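Local atomic coordinates of uncharacterized protein (Parabacteroides merdae ATCC 43184, PDB entry 4OPW), a protein that is of unknown function but probably acts as a cell-surface adhesin built around a head GIN domain. Residues 2-7 with 71-75; 32-36 with 100-106; 175-181 with 195-201. All coordinates share one frame; numbering follows the deposited sequence. Where two conformers were deposited one is given.

Interaction 1: 2-7 with 71-75; sequences ADHVKG and AKVDH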
# COMPACT_ATOMS: atom_id res chain seq x y z
N ALA A 2 29.02 -10.20 -13.85
CA ALA A 2 27.80 -9.72 -14.51
C ALA A 2 28.08 -8.47 -15.33
O ALA A 2 28.75 -7.55 -14.85
CB ALA A 2 26.72 -9.44 -13.49
N ASP A 3 27.60 -8.46 -16.58
CA ASP A 3 27.75 -7.30 -17.44
C ASP A 3 26.94 -6.15 -16.88
O ASP A 3 25.88 -6.36 -16.30
CB ASP A 3 27.26 -7.62 -18.86
CG ASP A 3 28.06 -8.64 -19.67
OD1 ASP A 3 29.21 -8.94 -19.28
OD2 ASP A 3 27.55 -9.10 -20.72
N HIS A 4 27.44 -4.93 -17.05
CA HIS A 4 26.64 -3.76 -16.74
C HIS A 4 25.96 -3.43 -18.03
O HIS A 4 26.64 -3.38 -19.07
CB HIS A 4 27.50 -2.61 -16.23
CG HIS A 4 27.87 -2.72 -14.80
ND1 HIS A 4 27.25 -1.95 -13.84
CD2 HIS A 4 28.82 -3.48 -14.22
CE1 HIS A 4 27.83 -2.28 -12.70
NE2 HIS A 4 28.79 -3.19 -12.88
N VAL A 5 24.64 -3.27 -18.01
CA VAL A 5 23.92 -2.92 -19.24
C VAL A 5 23.12 -1.65 -19.00
O VAL A 5 22.92 -1.23 -17.86
CB VAL A 5 23.01 -4.08 -19.75
CG1 VAL A 5 23.82 -5.32 -20.14
CG2 VAL A 5 21.91 -4.43 -18.73
N LYS A 6 22.60 -1.07 -20.08
CA LYS A 6 21.72 0.08 -19.95
C LYS A 6 20.73 0.07 -21.09
O LYS A 6 21.03 -0.44 -22.17
CB LYS A 6 22.49 1.43 -19.89
CG LYS A 6 23.26 1.79 -21.17
CD LYS A 6 23.89 3.17 -21.04
CE LYS A 6 24.78 3.49 -22.20
NZ LYS A 6 25.37 4.86 -22.07
N GLY A 7 19.56 0.64 -20.84
CA GLY A 7 18.52 0.75 -21.85
C GLY A 7 18.95 1.56 -23.05
O GLY A 7 19.63 2.58 -22.91
N ALA A 71 22.24 -9.43 -15.12
CA ALA A 71 23.10 -8.26 -15.36
C ALA A 71 22.74 -7.18 -14.41
O ALA A 71 21.64 -7.19 -13.86
CB ALA A 71 22.95 -7.75 -16.80
N LYS A 72 23.66 -6.21 -14.24
CA LYS A 72 23.38 -5.03 -13.41
C LYS A 72 22.83 -3.97 -14.38
O LYS A 72 23.52 -3.61 -15.33
CB LYS A 72 24.66 -4.55 -12.69
CG LYS A 72 25.23 -5.57 -11.70
CD LYS A 72 26.75 -5.69 -11.83
CE LYS A 72 27.36 -6.56 -10.76
NZ LYS A 72 28.83 -6.70 -10.94
N VAL A 73 21.58 -3.52 -14.18
CA VAL A 73 20.99 -2.55 -15.11
C VAL A 73 21.30 -1.16 -14.56
O VAL A 73 20.74 -0.76 -13.54
CB VAL A 73 19.47 -2.79 -15.35
CG1 VAL A 73 18.88 -1.71 -16.26
CG2 VAL A 73 19.23 -4.19 -15.96
N ASP A 74 22.20 -0.45 -15.21
CA ASP A 74 22.62 0.88 -14.76
C ASP A 74 21.56 1.94 -14.99
O ASP A 74 21.54 2.95 -14.28
CB ASP A 74 23.91 1.29 -15.49
CG ASP A 74 25.15 0.50 -15.10
OD1 ASP A 74 25.16 -0.09 -14.00
OD2 ASP A 74 26.12 0.51 -15.87
N HIS A 75 20.74 1.76 -16.04
CA HIS A 75 19.67 2.69 -16.38
C HIS A 75 18.65 2.04 -17.29
O HIS A 75 19.01 1.29 -18.20
CB HIS A 75 20.23 3.96 -17.07
CG HIS A 75 19.17 4.94 -17.50
ND1 HIS A 75 18.72 4.97 -18.81
CD2 HIS A 75 18.44 5.80 -16.76
CE1 HIS A 75 17.79 5.92 -18.85
NE2 HIS A 75 17.56 6.44 -17.63
O HOH W 1 29.42 -9.53 -11.21
O HOH W 2 20.22 4.24 -20.87
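Strands 4-6 and 72-75 run parallel but splayed, their short axes 4.6 Å apart at closest and 41° between their directions, with H4 beside K72 and V5 beside V73. V5 bonds to the neighbouring strand through both its N and its O: V5 N donates to K72 O at 2.9 Å, and V5 O accepts from D74 N. Before it K72 N binds D3 O, and after it G7 N binds H75 O.

H4 makes the one direct side-chain hydrogen bond across the contact. Its CG stands beside the backbone N, anti to the carbonyl carbon, which lays the imidazole over the neighbouring strand. ND1 donates to D74 OD1 at 2.8 Å in a nearly straight bond (173°), the acceptor lying in the ring plane and being met on its syn side. Ring and carboxylate planes are nevertheless turned 39° apart. K72 bends at its second torsion to carry its CD over one face of the same ring, 3.8 Å from the centroid, a CH-pi contact displaced toward the NE2 rim. Its CE continues to A2 CB, and a water joins K72 NZ to A2 N, the water accepting from both.

Across the sheet from H4 and K72, V5 CG2 meets V73 CG2 at 3.9 Å and A71 CB at 4.0 Å. L51 and Y54, from loops, also touch V5.

This two-stranded sheet is a surface contact in which the histidine is fixed both in plane, by a carboxylate, and from above, by an aliphatic chain. The carboxylate would probably favour a protonated imidazole, whereas the ammonium of K72, its NZ 4.0 Å from H4 NE2, would probably oppose it.

Interaction 2: 32-36 with 100-106; sequences FNYEQ and IANSPLK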
# COMPACT_ATOMS: atom_id res chain seq x y z
N PHE A 32 3.53 -0.68 -11.74
CA PHE A 32 2.88 -1.99 -11.69
C PHE A 32 1.36 -1.84 -11.66
O PHE A 32 0.80 -1.30 -10.70
CB PHE A 32 3.38 -2.79 -10.45
CG PHE A 32 3.13 -4.28 -10.50
CD1 PHE A 32 1.83 -4.79 -10.46
CD2 PHE A 32 4.19 -5.18 -10.47
CE1 PHE A 32 1.60 -6.17 -10.50
CE2 PHE A 32 3.97 -6.56 -10.50
CZ PHE A 32 2.67 -7.05 -10.50
N ASN A 33 0.69 -2.27 -12.75
CA ASN A 33 -0.75 -2.17 -12.95
C ASN A 33 -1.39 -3.54 -12.78
O ASN A 33 -1.06 -4.48 -13.52
CB ASN A 33 -1.05 -1.57 -14.34
CG ASN A 33 -0.51 -0.16 -14.43
OD1 ASN A 33 -0.77 0.67 -13.55
ND2 ASN A 33 0.37 0.13 -15.39
N TYR A 34 -2.26 -3.66 -11.79
CA TYR A 34 -2.88 -4.92 -11.45
C TYR A 34 -4.39 -4.89 -11.55
O TYR A 34 -5.04 -3.90 -11.21
CB TYR A 34 -2.48 -5.33 -9.99
CG TYR A 34 -3.20 -6.56 -9.48
CD1 TYR A 34 -2.75 -7.83 -9.82
CD2 TYR A 34 -4.37 -6.45 -8.73
CE1 TYR A 34 -3.47 -8.97 -9.45
CE2 TYR A 34 -5.09 -7.58 -8.36
CZ TYR A 34 -4.64 -8.84 -8.71
OH TYR A 34 -5.38 -9.92 -8.33
N GLU A 35 -4.95 -6.02 -11.98
CA GLU A 35 -6.39 -6.21 -11.99
C GLU A 35 -6.72 -7.60 -11.46
O GLU A 35 -6.00 -8.56 -11.75
CB GLU A 35 -6.99 -5.98 -13.39
CG GLU A 35 -7.16 -4.51 -13.74
CD GLU A 35 -7.59 -4.20 -15.17
OE1 GLU A 35 -8.48 -4.91 -15.69
OE2 GLU A 35 -7.06 -3.22 -15.75
N GLN A 36 -7.76 -7.68 -10.64
CA GLN A 36 -8.24 -8.95 -10.10
C GLN A 36 -9.35 -9.44 -11.02
O GLN A 36 -10.35 -8.74 -11.22
CB GLN A 36 -8.72 -8.82 -8.64
CG GLN A 36 -8.88 -10.19 -7.95
CD GLN A 36 -9.58 -10.15 -6.60
OE1 GLN A 36 -9.76 -9.11 -5.99
NE2 GLN A 36 -9.98 -11.32 -6.11
N ILE A 100 -0.65 0.17 -8.77
CA ILE A 100 -2.03 0.61 -8.98
C ILE A 100 -2.94 -0.60 -9.17
O ILE A 100 -2.69 -1.42 -10.06
CB ILE A 100 -2.17 1.58 -10.20
CG1 ILE A 100 -1.34 2.90 -10.03
CG2 ILE A 100 -3.64 1.90 -10.47
CD1 ILE A 100 -1.29 3.80 -11.28
N ALA A 101 -4.01 -0.70 -8.36
CA ALA A 101 -5.04 -1.73 -8.54
C ALA A 101 -6.19 -1.06 -9.31
O ALA A 101 -6.81 -0.11 -8.79
CB ALA A 101 -5.49 -2.29 -7.20
N ASN A 102 -6.43 -1.49 -10.56
CA ASN A 102 -7.45 -0.92 -11.46
C ASN A 102 -8.74 -1.72 -11.50
O ASN A 102 -9.51 -1.66 -12.47
CB ASN A 102 -6.88 -0.78 -12.86
CG ASN A 102 -5.95 0.40 -12.97
OD1 ASN A 102 -6.27 1.50 -12.52
ND2 ASN A 102 -4.79 0.18 -13.55
N SER A 103 -8.98 -2.49 -10.45
CA SER A 103 -10.19 -3.28 -10.31
C SER A 103 -10.61 -3.28 -8.86
O SER A 103 -9.75 -3.06 -8.00
CB SER A 103 -9.92 -4.73 -10.75
OG SER A 103 -9.18 -5.41 -9.75
N PRO A 104 -11.86 -3.67 -8.54
CA PRO A 104 -12.19 -3.92 -7.14
C PRO A 104 -11.35 -5.10 -6.63
O PRO A 104 -10.81 -5.88 -7.44
CB PRO A 104 -13.69 -4.29 -7.17
CG PRO A 104 -14.19 -3.83 -8.51
CD PRO A 104 -13.00 -4.00 -9.43
N LEU A 105 -11.16 -5.18 -5.31
CA LEU A 105 -10.39 -6.24 -4.68
C LEU A 105 -11.21 -6.93 -3.61
O LEU A 105 -11.89 -6.27 -2.82
CB LEU A 105 -9.10 -5.71 -4.05
CG LEU A 105 -8.09 -5.03 -5.01
CD1 LEU A 105 -6.99 -4.36 -4.22
CD2 LEU A 105 -7.51 -6.02 -6.00
N LYS A 106 -11.16 -8.27 -3.59
CA LYS A 106 -11.94 -9.04 -2.61
C LYS A 106 -11.06 -10.14 -2.02
O LYS A 106 -10.00 -10.43 -2.56
CB LYS A 106 -13.22 -9.60 -3.24
CG LYS A 106 -13.00 -10.63 -4.35
CD LYS A 106 -14.31 -11.24 -4.84
CE LYS A 106 -14.06 -12.21 -5.97
NZ LYS A 106 -13.29 -13.39 -5.50
O HOH W 3 -2.76 2.25 -14.20
O HOH W 4 -4.47 -2.37 -15.31
O HOH W 5 -12.17 -7.42 -9.76
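The extended side chain of Q36, with CG anti to the backbone N (chi1 -165°), reaches the backbone of 105-106 in the conformer given, while S103 OG sits between its own N and carbonyl carbon (chi1 76°) and faces Q36 N. These groups prolong a parallel pairing of the beta-solenoid, in which strand 31-36 lies between strands 80-85 and 98-101. I100 N donates to F32 O, Y34 N to I100 O and N102 N to Y34 O. Where 102-104 turns out of the strand, S103 OG replaces a backbone acceptor: it takes Q36 N at 2.8 Å, almost straight (173°), and gives its own proton to P104 O. Toward the interior, L105 CD2 touches the edge of the Y34 ring, 3.7 Å from CE2, and Y34 OH bonds to S85 OG. On the other face N33 OD1 runs alongside I100, 3.7 Å from its CB, and a water bridges N33 OD1 to N102 ND2. Both polar atoms of the Q36 amide are bonded in this conformer: NE2 binds K86 O, while K106 N approaches a lone pair of OE1 within the amide plane, at 2.9 Å.

Interaction 3: 175-181 with 195-201; sequences ITTDGEI and ITGKGSA. With EDO (1,2-ethanediol), chain F.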
# COMPACT_ATOMS: atom_id res chain seq x y z
N ILE A 175 1.03 5.49 14.42
CA ILE A 175 2.07 6.33 13.81
C ILE A 175 3.26 6.29 14.76
O ILE A 175 3.10 6.59 15.95
CB ILE A 175 1.66 7.79 13.45
CG1 ILE A 175 0.53 7.83 12.38
CG2 ILE A 175 2.89 8.63 12.96
CD1 ILE A 175 -0.29 9.09 12.38
N THR A 176 4.47 5.96 14.23
CA THR A 176 5.68 5.92 15.05
C THR A 176 6.74 6.76 14.35
O THR A 176 6.93 6.59 13.15
CB THR A 176 6.13 4.46 15.31
OG1 THR A 176 5.04 3.73 15.88
CG2 THR A 176 7.33 4.38 16.24
N THR A 177 7.37 7.70 15.10
CA THR A 177 8.39 8.70 14.68
C THR A 177 7.68 9.86 13.97
O THR A 177 7.79 10.99 14.42
CB THR A 177 9.55 8.11 13.82
OG1 THR A 177 10.13 6.99 14.50
CG2 THR A 177 10.62 9.15 13.47
N ASP A 178 7.02 9.59 12.83
CA ASP A 178 6.29 10.61 12.06
C ASP A 178 5.43 9.96 11.00
O ASP A 178 5.62 8.79 10.71
CB ASP A 178 7.27 11.60 11.39
CG ASP A 178 6.66 12.95 11.03
OD1 ASP A 178 5.47 13.18 11.34
OD2 ASP A 178 7.39 13.80 10.48
N GLY A 179 4.50 10.71 10.44
CA GLY A 179 3.59 10.21 9.42
C GLY A 179 2.21 10.83 9.52
O GLY A 179 1.89 11.49 10.51
N GLU A 180 1.40 10.62 8.47
CA GLU A 180 0.04 11.17 8.42
C GLU A 180 -0.96 10.13 8.03
O GLU A 180 -0.82 9.50 6.97
CB GLU A 180 -0.09 12.34 7.42
CG GLU A 180 0.87 13.50 7.60
CD GLU A 180 0.89 14.40 6.37
OE1 GLU A 180 -0.19 14.84 5.93
OE2 GLU A 180 2.00 14.62 5.84
N ILE A 181 -2.01 9.97 8.83
CA ILE A 181 -3.13 9.12 8.48
C ILE A 181 -4.30 10.06 8.19
O ILE A 181 -4.64 10.88 9.05
CB ILE A 181 -3.49 8.04 9.56
CG1 ILE A 181 -2.36 6.97 9.67
CG2 ILE A 181 -4.86 7.38 9.26
CD1 ILE A 181 -2.44 6.03 10.89
N ILE A 195 0.03 7.39 18.70
CA ILE A 195 1.10 8.18 18.06
C ILE A 195 2.28 8.23 19.04
O ILE A 195 2.11 8.67 20.18
CB ILE A 195 0.71 9.61 17.57
CG1 ILE A 195 -0.47 9.55 16.55
CG2 ILE A 195 1.95 10.31 16.93
CD1 ILE A 195 -0.99 10.91 16.06
N THR A 196 3.48 7.81 18.59
CA THR A 196 4.72 7.87 19.39
C THR A 196 5.70 8.70 18.56
O THR A 196 6.17 8.24 17.52
CB THR A 196 5.25 6.43 19.69
OG1 THR A 196 4.20 5.61 20.20
CG2 THR A 196 6.44 6.44 20.69
N GLY A 197 5.94 9.93 19.01
CA GLY A 197 6.79 10.90 18.32
C GLY A 197 5.90 11.94 17.67
O GLY A 197 4.90 12.37 18.26
N LYS A 198 6.22 12.32 16.43
CA LYS A 198 5.43 13.29 15.68
C LYS A 198 4.38 12.58 14.85
O LYS A 198 4.40 11.35 14.70
CB LYS A 198 6.34 14.14 14.75
CG LYS A 198 7.39 15.00 15.44
CD LYS A 198 8.64 15.20 14.57
CE LYS A 198 8.49 16.15 13.41
NZ LYS A 198 9.77 16.34 12.69
N GLY A 199 3.48 13.36 14.28
CA GLY A 199 2.50 12.80 13.37
C GLY A 199 1.12 13.39 13.48
O GLY A 199 0.84 14.21 14.36
N SER A 200 0.27 12.97 12.57
CA SER A 200 -1.08 13.48 12.48
C SER A 200 -2.02 12.36 12.06
O SER A 200 -1.80 11.72 11.02
CB SER A 200 -1.14 14.64 11.48
OG SER A 200 -2.46 14.99 11.12
N ALA A 201 -3.06 12.12 12.87
CA ALA A 201 -4.07 11.14 12.51
C ALA A 201 -5.43 11.80 12.47
O ALA A 201 -5.81 12.46 13.43
CB ALA A 201 -4.08 9.96 13.49
C1 EDO F . 3.48 15.60 10.51
O1 EDO F . 2.06 15.72 10.53
C2 EDO F . 3.94 14.86 9.23
O2 EDO F . 3.87 15.73 8.11
O HOH W 6 2.84 4.57 18.20
O HOH W 7 -3.58 13.68 8.96
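I175 pairs with I195 and T176 with T196 in parallel: T196 N donates to I175 O at 2.9 Å, and T177 N returns a bond to T196 O. K198 N then reaches T177 O, but from 50° out of the carbonyl plane, where both segments leave the strand. The pairing resumes with S200 N to G179 O and I181 N to S200 O at 2.8 Å. Around the break D178 serves its own turn, OD1 accepting G179 N at 2.8 Å from above the carboxylate plane. K198 CB packs at OD1, whereas K198 NZ stays 4.1 Å from D178 OD2, too far for a salt bridge.

I175 O is used twice, also taking a proton from a water that meets T196 OG1 at 2.6 Å; a second water donates to I181 O and meets S200 OG. A 1,2-ethanediol, probably from the crystallisation liquor, gives its O2 proton to E180 OE2.

Beneath, I175 CG1 stands beside the backbone N (chi1 -63°), which leads CD1 across to A201 CB at 4.0 Å, while I175 CB meets I195 CG1. These are adjacent coils of the beta-solenoid, stacked as strand, turn and strand. Regular bonding is interrupted at the bend, where the D178 carboxylate takes G179 N; the opposite charges of D178 and K198 probably add only weak attraction.

How the interactions relate
Interactions 1 and 2 alternate along the chain, 2-7, 32-36, 71-75 and 100-106, whereas interaction 3 follows once both have closed. Interaction 1 lies at the N-terminal end on a small two-stranded sheet of its own, its centre about 30 Å from that of interaction 2 and about 39 Å from that of interaction 3. Interactions 2 and 3 are about 28 Å apart between centres, on opposite sides of the chain's centre. Both belong to the parallel solenoid, but interaction 2 joins chain parts 64 residues apart, and interaction 3 parts only 14 apart. The long-range pairing near the start gives way to consecutive coils, consistent with an elongated body for this putative adhesin.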